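Local coordinates for protein internalin (PDB 4FMZ) that probably helps the bacterium adhere to and invade host cells, as a leucine-rich repeat protein of the internalin family, at residues Y180-N185 and A196-L201; L201-A206 and R222-K227. All coordinates share one frame; numbering follows the deposited sequence. Where two conformers were deposited one is given.

Both contacts lie in the middle of the leucine-rich repeat solenoid, their centres about 7 Å apart. Contact 1 joins strand 181-183 to the loop that follows it, across the apolar interior. No hydrogen bond crosses it; its closest contacts are made by leucine methyls, with Tyr180 at the margin. Contact 2 joins strand 203-205 to the next strand, 225-227. Five backbone hydrogen bonds carry it, and it buries more surface, 545 Å² against 227 Å². Leu201 belongs to both, so contact 2 begins where contact 1 ends. Each contact is partly buried: leucines and Phe204 face inward, whereas Ser181, Ser183, Ser225, Tyr203, Thr205 and Lys227 lie on the other side of the strands.

Contact 1. Residues Y180-N185 and A196-L201; sequences YSLSLN and ASLTSL. With EDO (1,2-ethanediol), chain C.
Leu201 and Leu198 reach from the loop toward Leu182 on strand 181-183. The side chains of Leu182 and Leu198 cross at about a right angle and meet by single methyls. Leu182 CD2 lies 3.7 Å from Leu198 CD1. Leu201 comes in nearer the start of the strand. Its CG is anti to the backbone N (chi1 -152°), and CD1 ends against the Tyr180 backbone, 3.6 Å from Tyr180 C. The same methyl also packs on the flank of Leu182, with Leu201 CD1 3.8 Å from Leu182 CB. Leu182 is thus touched at CB by one leucine and at CD2 by the other.

Leu198 to Leu201 form a type I beta turn, closed by Leu201 N to Leu198 O at 3.3 Å, and Leu198 is also the centre of an inverse gamma turn. At the margin, Ser200 O lies 3.9 Å from Tyr180 CA and sits obliquely to the Tyr180 ring. The ring itself stacks on His202.

On the other side of the strand, Ser181 OG shares a 2.7 Å hydrogen bond with O2 of a 1,2-ethanediol, probably from the crystallisation liquor. Ser183 CB packs on its O1 at 3.6 Å.

This is the interior of a leucine-rich repeat coil, where leucines of the strand and of the returning loop pack against each other. Strand 181-183 lies between strands 159-161 and 203-205, and Leu182 also touches Leu160 and Phe204 of those two neighbours.

Contact 2. Residues L201-A206 and R222-K227; sequences LHYFTA and RLNSLK
His202 O is gripped by two backbone N-H groups of the facing segment. Asn224 N donates at 2.8 Å, tilted 23° from the carbonyl plane. Ser225 N donates at 3.2 Å to the same His202 O and lies in that plane. From here the bonds alternate between the strands: Phe204 N to Ser225 O, Lys227 N to Phe204 O, and Ala206 N to Lys227 O at 2.8 Å. All five are nearly straight at hydrogen.

This is the parallel strand ladder of a leucine-rich repeat solenoid. The axes of strands 203-205 and 225-227 approach to 4.8 Å and run nearly parallel, and each coil adds one such strand. Strands 181-183 and 247-249 continue the ladder on either side.

On the inward side, Phe204 and Leu226 lie side by side and point the same way. Phe204 CG is anti to the backbone N (chi1 -178°). Leu226 CD1 sits obliquely to the ring, 3.6 Å from Phe204 CD2. Leu223 CD1 packs against Phe204 CB.

On the other side, Tyr203 and Asn224 also run side by side, with ring and amide planes 34° apart. Ser225 was modelled in two conformers; in the one given, its OG donates to Asn224 OD1 at 2.9 Å and Tyr203 CE1 rests on it, so both contacts are conditional. Next along, Thr205 OG1 packs on Lys227 CB and hydrogen-bonds to Asn185.

At the start of the segments, Arg222 CB makes a CH-pi contact over one face of the His202 ring, 3.8 Å from its centroid. His202 ND1 bonds to Ser200 O. A water bridges Leu201 O and Arg222 N, donating to the carbonyl and accepting from the amide.

Contact 1. Residues Y180-N185 and A196-L201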
ATOM      1  N   TYR A 180      -4.860   8.942   4.868  1.00 24.53           N
ATOM      2  CA  TYR A 180      -4.652   9.710   3.646  1.00 23.79           C
ATOM      3  C   TYR A 180      -4.520   8.766   2.467  1.00 25.52           C
ATOM      4  O   TYR A 180      -5.027   9.050   1.382  1.00 23.37           O
ATOM      5  CB  TYR A 180      -3.377  10.561   3.778  1.00 25.04           C
ATOM      6  CG  TYR A 180      -3.144  11.488   2.616  1.00 27.00           C
ATOM      7  CD1 TYR A 180      -3.792  12.719   2.539  1.00 29.36           C
ATOM      8  CD2 TYR A 180      -2.291  11.130   1.579  1.00 27.95           C
ATOM      9  CE1 TYR A 180      -3.597  13.572   1.459  1.00 30.63           C
ATOM     10  CE2 TYR A 180      -2.090  11.973   0.490  1.00 29.06           C
ATOM     11  CZ  TYR A 180      -2.743  13.196   0.437  1.00 36.71           C
ATOM     12  OH  TYR A 180      -2.529  14.055  -0.611  1.00 37.57           O
ATOM     13  N   SER A 181      -3.816   7.651   2.681  1.00 22.29           N
ATOM     14  CA  SER A 181      -3.568   6.626   1.665  1.00 21.07           C
ATOM     15  C   SER A 181      -3.769   5.239   2.291  1.00 25.58           C
ATOM     16  O   SER A 181      -3.180   4.938   3.336  1.00 25.00           O
ATOM     17  CB  SER A 181      -2.167   6.792   1.091  1.00 21.67           C
ATOM     18  OG  SER A 181      -1.877   5.759   0.160  1.00 25.62           O
ATOM     19  N   LEU A 182      -4.601   4.407   1.662  1.00 21.77           N
ATOM     20  CA  LEU A 182      -4.939   3.074   2.176  1.00 21.40           C
ATOM     21  C   LEU A 182      -4.876   2.011   1.091  1.00 24.39           C
ATOM     22  O   LEU A 182      -5.492   2.184   0.039  1.00 24.66           O
ATOM     23  CB  LEU A 182      -6.364   3.102   2.794  1.00 21.29           C
ATOM     24  CG  LEU A 182      -7.045   1.761   3.149  1.00 24.99           C
ATOM     25  CD1 LEU A 182      -6.344   1.050   4.323  1.00 23.78           C
ATOM     26  CD2 LEU A 182      -8.522   1.976   3.491  1.00 25.20           C
ATOM     27  N   SER A 183      -4.184   0.887   1.373  1.00 18.61           N
ATOM     28  CA  SER A 183      -4.128  -0.245   0.464  1.00 18.01           C
ATOM     29  C   SER A 183      -4.740  -1.478   1.103  1.00 23.27           C
ATOM     30  O   SER A 183      -4.339  -1.880   2.199  1.00 22.77           O
ATOM     31  CB  SER A 183      -2.701  -0.547   0.007  1.00 19.29           C
ATOM     32  OG  SER A 183      -2.738  -1.602  -0.946  1.00 21.86           O
ATOM     33  N   LEU A 184      -5.725  -2.069   0.410  1.00 21.10           N
ATOM     34  CA  LEU A 184      -6.412  -3.285   0.834  1.00 21.25           C
ATOM     35  C   LEU A 184      -6.458  -4.288  -0.321  1.00 24.61           C
ATOM     36  O   LEU A 184      -7.401  -5.078  -0.434  1.00 24.02           O
ATOM     37  CB  LEU A 184      -7.821  -2.963   1.353  1.00 21.51           C
ATOM     38  CG  LEU A 184      -7.881  -2.189   2.697  1.00 25.87           C
ATOM     39  CD1 LEU A 184      -9.309  -1.930   3.094  1.00 25.96           C
ATOM     40  CD2 LEU A 184      -7.153  -2.939   3.833  1.00 26.27           C
ATOM     41  N   ASN A 185      -5.409  -4.279  -1.151  1.00 20.38           N
ATOM     42  CA  ASN A 185      -5.318  -5.147  -2.332  1.00 19.62           C
ATOM     43  C   ASN A 185      -5.268  -6.622  -1.969  1.00 23.66           C
ATOM     44  O   ASN A 185      -4.630  -6.998  -0.988  1.00 21.78           O
ATOM     45  CB  ASN A 185      -4.065  -4.813  -3.156  1.00 20.36           C
ATOM     46  CG  ASN A 185      -4.067  -3.456  -3.802  1.00 32.14           C
ATOM     47  OD1 ASN A 185      -5.112  -2.845  -4.051  1.00 18.71           O
ATOM     48  ND2 ASN A 185      -2.883  -2.966  -4.116  1.00 20.42           N
ATOM     49  N   ALA A 196     -16.887   4.374   5.077  1.00 25.05           N
ATOM     50  CA  ALA A 196     -17.598   5.636   4.854  1.00 24.24           C
ATOM     51  C   ALA A 196     -17.094   6.736   5.818  1.00 27.79           C
ATOM     52  O   ALA A 196     -17.278   7.917   5.548  1.00 27.28           O
ATOM     53  CB  ALA A 196     -19.099   5.425   5.021  1.00 25.64           C
ATOM     54  N   SER A 197     -16.410   6.350   6.902  1.00 25.39           N
ATOM     55  CA  SER A 197     -15.853   7.293   7.886  1.00 25.87           C
ATOM     56  C   SER A 197     -14.492   7.884   7.443  1.00 29.39           C
ATOM     57  O   SER A 197     -14.018   8.841   8.060  1.00 29.87           O
ATOM     58  CB  SER A 197     -15.680   6.592   9.227  1.00 29.06           C
ATOM     59  OG  SER A 197     -14.812   5.486   9.051  1.00 33.95           O
ATOM     60  N   LEU A 198     -13.875   7.336   6.374  1.00 26.51           N
ATOM     61  CA  LEU A 198     -12.546   7.773   5.913  1.00 25.21           C
ATOM     62  C   LEU A 198     -12.652   9.008   4.998  1.00 30.55           C
ATOM     63  O   LEU A 198     -12.281   8.966   3.824  1.00 29.81           O
ATOM     64  CB  LEU A 198     -11.774   6.612   5.237  1.00 23.77           C
ATOM     65  CG  LEU A 198     -11.594   5.333   6.090  1.00 28.08           C
ATOM     66  CD1 LEU A 198     -10.727   4.321   5.385  1.00 27.87           C
ATOM     67  CD2 LEU A 198     -11.004   5.639   7.501  1.00 29.81           C
ATOM     68  N   THR A 199     -13.094  10.133   5.587  1.00 29.20           N
ATOM     69  CA  THR A 199     -13.365  11.391   4.877  1.00 29.34           C
ATOM     70  C   THR A 199     -12.083  12.132   4.439  1.00 32.07           C
ATOM     71  O   THR A 199     -12.177  13.014   3.588  1.00 32.43           O
ATOM     72  CB  THR A 199     -14.291  12.310   5.704  1.00 33.83           C
ATOM     73  OG1 THR A 199     -13.627  12.654   6.907  1.00 31.65           O
ATOM     74  CG2 THR A 199     -15.631  11.666   6.018  1.00 28.76           C
ATOM     75  N   SER A 200     -10.916  11.765   4.980  1.00 28.38           N
ATOM     76  CA  SER A 200      -9.629  12.370   4.624  1.00 28.04           C
ATOM     77  C   SER A 200      -8.871  11.570   3.562  1.00 30.23           C
ATOM     78  O   SER A 200      -7.786  11.990   3.141  1.00 29.30           O
ATOM     79  CB  SER A 200      -8.738  12.499   5.860  1.00 31.39           C
ATOM     80  OG  SER A 200      -9.157  13.572   6.688  1.00 41.65           O
ATOM     81  N   LEU A 201      -9.402  10.408   3.158  1.00 25.73           N
ATOM     82  CA  LEU A 201      -8.712   9.535   2.211  1.00 23.97           C
ATOM     83  C   LEU A 201      -8.567  10.182   0.830  1.00 27.37           C
ATOM     84  O   LEU A 201      -9.541  10.655   0.259  1.00 26.05           O
ATOM     85  CB  LEU A 201      -9.426   8.179   2.117  1.00 23.76           C
ATOM     86  CG  LEU A 201      -8.576   6.958   1.734  1.00 28.00           C
ATOM     87  CD1 LEU A 201      -7.445   6.713   2.751  1.00 27.07           C
ATOM     88  CD2 LEU A 201      -9.440   5.719   1.628  1.00 29.81           C
TER
HETATM   89  C1  EDO C 401      -1.021   2.586   1.098  1.00 28.27           C
HETATM   90  O1  EDO C 401      -0.663   2.372  -0.262  1.00 32.29           O
HETATM   91  C2  EDO C 401       0.152   3.276   1.810  1.00 24.54           C
HETATM   92  O2  EDO C 401       0.328   4.546   1.213  1.00 22.22           O

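Contact 2. Residues L201-A206 and R222-K227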
ATOM      1  N   LEU A 201      -9.402  10.408   3.158  1.00 25.73           N
ATOM      2  CA  LEU A 201      -8.712   9.535   2.211  1.00 23.97           C
ATOM      3  C   LEU A 201      -8.567  10.182   0.830  1.00 27.37           C
ATOM      4  O   LEU A 201      -9.541  10.655   0.259  1.00 26.05           O
ATOM      5  CB  LEU A 201      -9.426   8.179   2.117  1.00 23.76           C
ATOM      6  CG  LEU A 201      -8.576   6.958   1.734  1.00 28.00           C
ATOM      7  CD1 LEU A 201      -7.445   6.713   2.751  1.00 27.07           C
ATOM      8  CD2 LEU A 201      -9.440   5.719   1.628  1.00 29.81           C
ATOM      9  N   HIS A 202      -7.335  10.210   0.306  1.00 25.48           N
ATOM     10  CA  HIS A 202      -7.052  10.782  -1.012  1.00 25.63           C
ATOM     11  C   HIS A 202      -6.613   9.690  -1.993  1.00 26.51           C
ATOM     12  O   HIS A 202      -6.699   9.886  -3.197  1.00 24.85           O
ATOM     13  CB  HIS A 202      -5.965  11.873  -0.909  1.00 27.61           C
ATOM     14  CG  HIS A 202      -6.430  13.161  -0.309  1.00 32.44           C
ATOM     15  ND1 HIS A 202      -6.903  13.222   0.988  1.00 35.09           N
ATOM     16  CD2 HIS A 202      -6.370  14.418  -0.810  1.00 34.94           C
ATOM     17  CE1 HIS A 202      -7.159  14.500   1.219  1.00 35.20           C
ATOM     18  NE2 HIS A 202      -6.866  15.256   0.158  1.00 35.52           N
ATOM     19  N   TYR A 203      -6.107   8.556  -1.472  1.00 22.92           N
ATOM     20  CA  TYR A 203      -5.578   7.431  -2.256  1.00 22.15           C
ATOM     21  C   TYR A 203      -6.123   6.135  -1.688  1.00 23.76           C
ATOM     22  O   TYR A 203      -5.964   5.846  -0.502  1.00 23.65           O
ATOM     23  CB  TYR A 203      -4.016   7.464  -2.267  1.00 23.85           C
ATOM     24  CG  TYR A 203      -3.519   8.728  -2.934  1.00 28.69           C
ATOM     25  CD1 TYR A 203      -3.334   8.781  -4.310  1.00 31.40           C
ATOM     26  CD2 TYR A 203      -3.407   9.920  -2.220  1.00 30.97           C
ATOM     27  CE1 TYR A 203      -3.048   9.978  -4.958  1.00 33.22           C
ATOM     28  CE2 TYR A 203      -3.148  11.128  -2.861  1.00 32.68           C
ATOM     29  CZ  TYR A 203      -2.962  11.151  -4.231  1.00 38.30           C
ATOM     30  OH  TYR A 203      -2.656  12.330  -4.864  1.00 38.96           O
ATOM     31  N   PHE A 204      -6.830   5.398  -2.511  1.00 19.74           N
ATOM     32  CA  PHE A 204      -7.437   4.142  -2.099  1.00 19.47           C
ATOM     33  C   PHE A 204      -7.246   3.078  -3.184  1.00 24.12           C
ATOM     34  O   PHE A 204      -7.585   3.296  -4.346  1.00 23.57           O
ATOM     35  CB  PHE A 204      -8.924   4.345  -1.784  1.00 20.75           C
ATOM     36  CG  PHE A 204      -9.704   3.148  -1.286  1.00 22.31           C
ATOM     37  CD1 PHE A 204      -9.119   2.220  -0.426  1.00 24.53           C
ATOM     38  CD2 PHE A 204     -11.056   3.008  -1.586  1.00 24.34           C
ATOM     39  CE1 PHE A 204      -9.851   1.127   0.052  1.00 25.52           C
ATOM     40  CE2 PHE A 204     -11.792   1.932  -1.089  1.00 27.53           C
ATOM     41  CZ  PHE A 204     -11.181   0.996  -0.277  1.00 25.48           C
ATOM     42  N   THR A 205      -6.693   1.937  -2.785  1.00 20.62           N
ATOM     43  CA  THR A 205      -6.492   0.804  -3.681  1.00 20.52           C
ATOM     44  C   THR A 205      -7.033  -0.439  -2.950  1.00 24.12           C
ATOM     45  O   THR A 205      -6.805  -0.617  -1.749  1.00 22.44           O
ATOM     46  CB  THR A 205      -5.051   0.724  -4.215  1.00 23.07           C
ATOM     47  OG1 THR A 205      -4.948  -0.364  -5.139  1.00 22.04           O
ATOM     48  CG2 THR A 205      -3.995   0.609  -3.135  1.00 22.87           C
ATOM     49  N   ALA A 206      -7.847  -1.233  -3.662  1.00 19.96           N
ATOM     50  CA  ALA A 206      -8.470  -2.430  -3.099  1.00 19.71           C
ATOM     51  C   ALA A 206      -8.802  -3.395  -4.226  1.00 24.60           C
ATOM     52  O   ALA A 206      -9.849  -4.051  -4.200  1.00 24.24           O
ATOM     53  CB  ALA A 206      -9.730  -2.055  -2.305  1.00 20.58           C
ATOM     54  N   ARG A 222     -12.447  13.967  -1.077  1.00 27.23           N
ATOM     55  CA  ARG A 222     -11.204  14.499  -1.628  1.00 26.87           C
ATOM     56  C   ARG A 222     -10.403  13.432  -2.379  1.00 29.45           C
ATOM     57  O   ARG A 222      -9.252  13.701  -2.734  1.00 28.08           O
ATOM     58  CB  ARG A 222     -10.340  15.154  -0.537  1.00 27.46           C
ATOM     59  CG  ARG A 222     -10.958  16.403   0.118  1.00 36.48           C
ATOM     60  CD  ARG A 222     -11.436  17.463  -0.866  1.00 44.57           C
ATOM     61  NE  ARG A 222     -10.333  18.203  -1.485  1.00 50.94           N
ATOM     62  CZ  ARG A 222     -10.490  19.136  -2.422  1.00 61.45           C
ATOM     63  NH1 ARG A 222     -11.701  19.433  -2.879  1.00 49.21           N
ATOM     64  NH2 ARG A 222      -9.435  19.762  -2.926  1.00 44.43           N
ATOM     65  N   LEU A 223     -11.005  12.237  -2.642  1.00 25.76           N
ATOM     66  CA  LEU A 223     -10.332  11.133  -3.343  1.00 24.54           C
ATOM     67  C   LEU A 223      -9.733  11.586  -4.664  1.00 27.11           C
ATOM     68  O   LEU A 223     -10.418  12.201  -5.487  1.00 26.48           O
ATOM     69  CB  LEU A 223     -11.278   9.944  -3.576  1.00 24.34           C
ATOM     70  CG  LEU A 223     -10.613   8.554  -3.687  1.00 27.44           C
ATOM     71  CD1 LEU A 223      -9.900   8.153  -2.366  1.00 26.20           C
ATOM     72  CD2 LEU A 223     -11.643   7.513  -4.029  1.00 28.97           C
ATOM     73  N   ASN A 224      -8.431  11.301  -4.840  1.00 23.11           N
ATOM     74  CA  ASN A 224      -7.652  11.662  -6.014  1.00 22.02           C
ATOM     75  C   ASN A 224      -7.429  10.439  -6.900  1.00 25.44           C
ATOM     76  O   ASN A 224      -7.543  10.550  -8.123  1.00 24.93           O
ATOM     77  CB  ASN A 224      -6.305  12.279  -5.586  1.00 22.69           C
ATOM     78  CG  ASN A 224      -5.394  12.598  -6.736  1.00 35.02           C
ATOM     79  OD1 ASN A 224      -4.826  11.703  -7.359  1.00 27.45           O
ATOM     80  ND2 ASN A 224      -5.230  13.872  -7.041  1.00 27.23           N
ATOM     81  N   SER A 225      -7.091   9.288  -6.296  1.00 21.17           N
ATOM     82  CA  SER A 225      -6.843   8.055  -7.039  0.50 20.10           C
ATOM     83  C   SER A 225      -7.587   6.878  -6.424  1.00 24.23           C
ATOM     84  O   SER A 225      -7.578   6.699  -5.205  1.00 24.61           O
ATOM     85  CB  SER A 225      -5.346   7.753  -7.105  0.50 21.82           C
ATOM     86  OG  SER A 225      -4.635   8.814  -7.721  0.50 25.21           O
ATOM     87  N   LEU A 226      -8.238   6.087  -7.270  1.00 20.51           N
ATOM     88  CA  LEU A 226      -8.994   4.907  -6.878  1.00 20.10           C
ATOM     89  C   LEU A 226      -8.642   3.769  -7.819  1.00 23.72           C
ATOM     90  O   LEU A 226      -8.792   3.909  -9.028  1.00 24.03           O
ATOM     91  CB  LEU A 226     -10.527   5.184  -6.870  1.00 20.10           C
ATOM     92  CG  LEU A 226     -11.460   3.985  -6.576  1.00 23.83           C
ATOM     93  CD1 LEU A 226     -11.328   3.507  -5.137  1.00 24.24           C
ATOM     94  CD2 LEU A 226     -12.902   4.359  -6.808  1.00 26.58           C
ATOM     95  N   LYS A 227      -8.137   2.668  -7.258  1.00 19.97           N
ATOM     96  CA  LYS A 227      -7.766   1.444  -7.971  1.00 19.80           C
ATOM     97  C   LYS A 227      -8.546   0.314  -7.319  1.00 23.53           C
ATOM     98  O   LYS A 227      -8.291  -0.029  -6.170  1.00 22.55           O
ATOM     99  CB  LYS A 227      -6.239   1.197  -7.925  1.00 22.25           C
ATOM    100  CG  LYS A 227      -5.382   2.338  -8.487  1.00 34.63           C
ATOM    101  CD  LYS A 227      -3.893   1.975  -8.453  1.00 39.13           C
ATOM    102  CE  LYS A 227      -3.024   3.075  -9.008  1.00 50.74           C
ATOM    103  NZ  LYS A 227      -2.895   4.237  -8.083  1.00 64.22           N
TER
HETATM  104  O   HOH W   1     -11.542  12.278   0.811  1.00 18.56           O